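Local coordinates for porin protein associated with imipenem resistance (Acinetobacter baumannii, PDB 4FUV) that forms an eight-stranded beta-barrel in the outer membrane and probably takes part in uptake of ornithine and the antibiotic imipenem, at residues Thr28-Leu34 with Ala45-Gly51. Sequence-based numbering, arbitrary orientation.
Sequences TGYGGAL and ALGYNGG. With C8E ((hydroxyethyloxy)tri(ethyloxy)octane), chain F; C8E ((hydroxyethyloxy)tri(ethyloxy)octane), chain C.
Two neighbouring strands of an outer-membrane beta-barrel, joined as a hairpin, pair antiparallel here through Tyr30-Gly50, Gly32-Tyr48 and Leu34-Leu46, each pair closed by two backbone hydrogen bonds. Between them the non-hydrogen-bonded pair Ala33-Gly47 draws in to 3.7 Å between CA atoms, with Ala33 CB lying 3.5 Å from Gly47 CA; the glycine leaves room for that methyl. Gly31-Asn49, also non-hydrogen-bonded, is wider at 4.6 Å between CA atoms, with Gly31 CA 3.2 Å from Tyr48 O. A barrel wall has a lipid side and an interior, and detergent marks the former: C7 in the octyl chain of one C8E lies 3.9 Å from Tyr48 CD1, C19 of another 3.7 Å from Tyr30 CE2. With CG held between backbone N and carbonyl carbon (chi1 55°), the Tyr30 ring folds back over its partner strand, so that Gly50 O sits 3.3 Å above one ring face, toward the rim, and Gly51 CA approaches CE1. Inward lies the amide of Asn49. Its ND2 reaches Tyr48 O at 3.0 Å from above the carbonyl plane, joining Gly32 N on that acceptor, and also bonds Glu24. Lys218 and a water bridging to Thr28 OG1 both bind Asn49 OD1.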
loop_
_atom_site.group_PDB
_atom_site.type_symbol
_atom_site.label_atom_id
_atom_site.label_comp_id
_atom_site.label_asym_id
_atom_site.label_seq_id
_atom_site.Cartn_x
_atom_site.Cartn_y
_atom_site.Cartn_z
ATOM N N THR A 28 -22.778 -5.063 10.066
ATOM C CA THR A 28 -23.985 -4.586 10.739
ATOM C C THR A 28 -24.246 -5.348 12.040
ATOM O O THR A 28 -25.369 -5.393 12.538
ATOM C CB THR A 28 -25.230 -4.651 9.840
ATOM O OG1 THR A 28 -25.388 -5.978 9.324
ATOM C CG2 THR A 28 -25.119 -3.655 8.687
ATOM N N GLY A 29 -23.190 -5.936 12.587
ATOM C CA GLY A 29 -23.277 -6.631 13.854
ATOM C C GLY A 29 -23.220 -8.139 13.694
ATOM O O GLY A 29 -22.989 -8.676 12.600
ATOM N N TYR A 30 -23.441 -8.824 14.806
ATOM C CA TYR A 30 -23.411 -10.269 14.845
ATOM C C TYR A 30 -24.768 -10.805 15.265
ATOM O O TYR A 30 -25.584 -10.094 15.852
ATOM C CB TYR A 30 -22.305 -10.777 15.779
ATOM C CG TYR A 30 -22.374 -10.224 17.179
ATOM C CD1 TYR A 30 -21.915 -8.940 17.470
ATOM C CD2 TYR A 30 -22.888 -10.987 18.221
ATOM C CE1 TYR A 30 -21.978 -8.428 18.762
ATOM C CE2 TYR A 30 -22.955 -10.483 19.522
ATOM C CZ TYR A 30 -22.502 -9.207 19.783
ATOM O OH TYR A 30 -22.567 -8.706 21.066
ATOM N N GLY A 31 -25.004 -12.067 14.945
ATOM C CA GLY A 31 -26.250 -12.711 15.297
ATOM C C GLY A 31 -26.424 -13.940 14.437
ATOM O O GLY A 31 -25.502 -14.750 14.302
ATOM N N GLY A 32 -27.603 -14.079 13.847
ATOM C CA GLY A 32 -27.847 -15.182 12.940
ATOM C C GLY A 32 -29.248 -15.165 12.387
ATOM O O GLY A 32 -29.970 -14.186 12.551
ATOM N N ALA A 33 -29.634 -16.267 11.756
ATOM C CA ALA A 33 -30.912 -16.353 11.062
ATOM C C ALA A 33 -31.467 -17.770 11.085
ATOM O O ALA A 33 -30.721 -18.743 11.219
ATOM C CB ALA A 33 -30.779 -15.855 9.591
ATOM N N LEU A 34 -32.786 -17.868 10.958
ATOM C CA LEU A 34 -33.463 -19.143 10.714
ATOM C C LEU A 34 -33.612 -19.222 9.208
ATOM O O LEU A 34 -33.801 -18.182 8.549
ATOM C CB LEU A 34 -34.848 -19.103 11.362
ATOM C CG LEU A 34 -35.316 -20.177 12.339
ATOM C CD1 LEU A 34 -34.165 -20.745 13.139
ATOM C CD2 LEU A 34 -36.372 -19.577 13.250
ATOM N N ALA A 45 -34.403 -16.333 4.576
ATOM C CA ALA A 45 -33.624 -16.132 5.792
ATOM C C ALA A 45 -34.229 -15.033 6.660
ATOM O O ALA A 45 -34.424 -13.899 6.212
ATOM C CB ALA A 45 -32.160 -15.780 5.449
ATOM N N LEU A 46 -34.514 -15.371 7.913
ATOM C CA LEU A 46 -35.008 -14.402 8.873
ATOM C C LEU A 46 -33.980 -14.278 9.976
ATOM O O LEU A 46 -33.742 -15.232 10.726
ATOM C CB LEU A 46 -36.338 -14.862 9.470
ATOM C CG LEU A 46 -36.913 -14.032 10.623
ATOM C CD1 LEU A 46 -37.348 -12.652 10.161
ATOM C CD2 LEU A 46 -38.076 -14.767 11.279
ATOM N N GLY A 47 -33.388 -13.094 10.099
ATOM C CA GLY A 47 -32.238 -12.929 10.964
ATOM C C GLY A 47 -32.232 -11.719 11.873
ATOM O O GLY A 47 -33.022 -10.791 11.719
ATOM N N TYR A 48 -31.327 -11.754 12.842
ATOM C CA TYR A 48 -31.062 -10.618 13.694
ATOM C C TYR A 48 -29.575 -10.363 13.717
ATOM O O TYR A 48 -28.781 -11.290 13.877
ATOM C CB TYR A 48 -31.548 -10.864 15.123
ATOM C CG TYR A 48 -31.203 -9.722 16.070
ATOM C CD1 TYR A 48 -31.992 -8.584 16.126
ATOM C CD2 TYR A 48 -30.087 -9.787 16.900
ATOM C CE1 TYR A 48 -31.684 -7.531 17.001
ATOM C CE2 TYR A 48 -29.763 -8.742 17.769
ATOM C CZ TYR A 48 -30.566 -7.611 17.810
ATOM O OH TYR A 48 -30.265 -6.572 18.679
ATOM N N ASN A 49 -29.203 -9.100 13.561
ATOM C CA ASN A 49 -27.823 -8.671 13.733
ATOM C C ASN A 49 -27.850 -7.537 14.745
ATOM O O ASN A 49 -28.521 -6.513 14.546
ATOM C CB ASN A 49 -27.207 -8.116 12.446
ATOM C CG ASN A 49 -27.016 -9.164 11.355
ATOM O OD1 ASN A 49 -26.925 -8.804 10.187
ATOM N ND2 ASN A 49 -26.951 -10.449 11.721
ATOM N N GLY A 50 -27.101 -7.709 15.812
ATOM C CA GLY A 50 -27.076 -6.709 16.859
ATOM C C GLY A 50 -25.740 -6.733 17.540
ATOM O O GLY A 50 -24.740 -7.146 16.950
ATOM N N GLY A 51 -25.732 -6.300 18.795
ATOM C CA GLY A 51 -24.512 -6.207 19.559
ATOM C C GLY A 51 -24.010 -4.782 19.556
ATOM O O GLY A 51 -24.691 -3.874 19.066
HETATM C C4 C8E F . -15.457 -18.628 6.407
HETATM C C5 C8E F . -16.502 -18.036 7.343
HETATM C C6 C8E F . -16.590 -18.832 8.643
HETATM C C7 C8E F . -16.851 -17.908 9.828
HETATM O O9 C8E F . -19.965 -16.686 13.387
HETATM C C10 C8E F . -19.923 -16.770 14.796
HETATM C C11 C8E F . -20.509 -15.497 15.406
HETATM O O12 C8E F . -21.823 -15.701 15.894
HETATM C C13 C8E F . -22.131 -14.851 16.979
HETATM C C14 C8E F . -23.221 -15.472 17.842
HETATM C C16 C8E F . -25.881 -13.144 18.899
HETATM C C17 C8E F . -27.240 -12.487 18.678
HETATM O O18 C8E F . -27.553 -11.676 19.789
HETATM C C19 C8E F . -26.647 -10.610 19.953
HETATM C C20 C8E F . -27.182 -9.646 21.008
HETATM O O21 C8E F . -26.167 -9.412 21.958
HETATM C C1 C8E C . -34.965 -14.716 14.406
HETATM C C2 C8E C . -35.269 -13.219 14.350
HETATM C C3 C8E C . -35.745 -12.699 15.702
HETATM C C4 C8E C . -36.244 -11.258 15.636
HETATM C C5 C8E C . -35.499 -10.366 16.622
HETATM C C6 C8E C . -36.373 -9.287 17.259
HETATM C C7 C8E C . -35.557 -8.020 17.514
HETATM C C8 C8E C . -36.413 -6.898 18.089
HETATM O O9 C8E C . -35.763 -5.654 17.931
HETATM C C10 C8E C . -36.272 -4.907 16.848
HETATM O O HOH W 1 -28.182 -6.638 9.167
#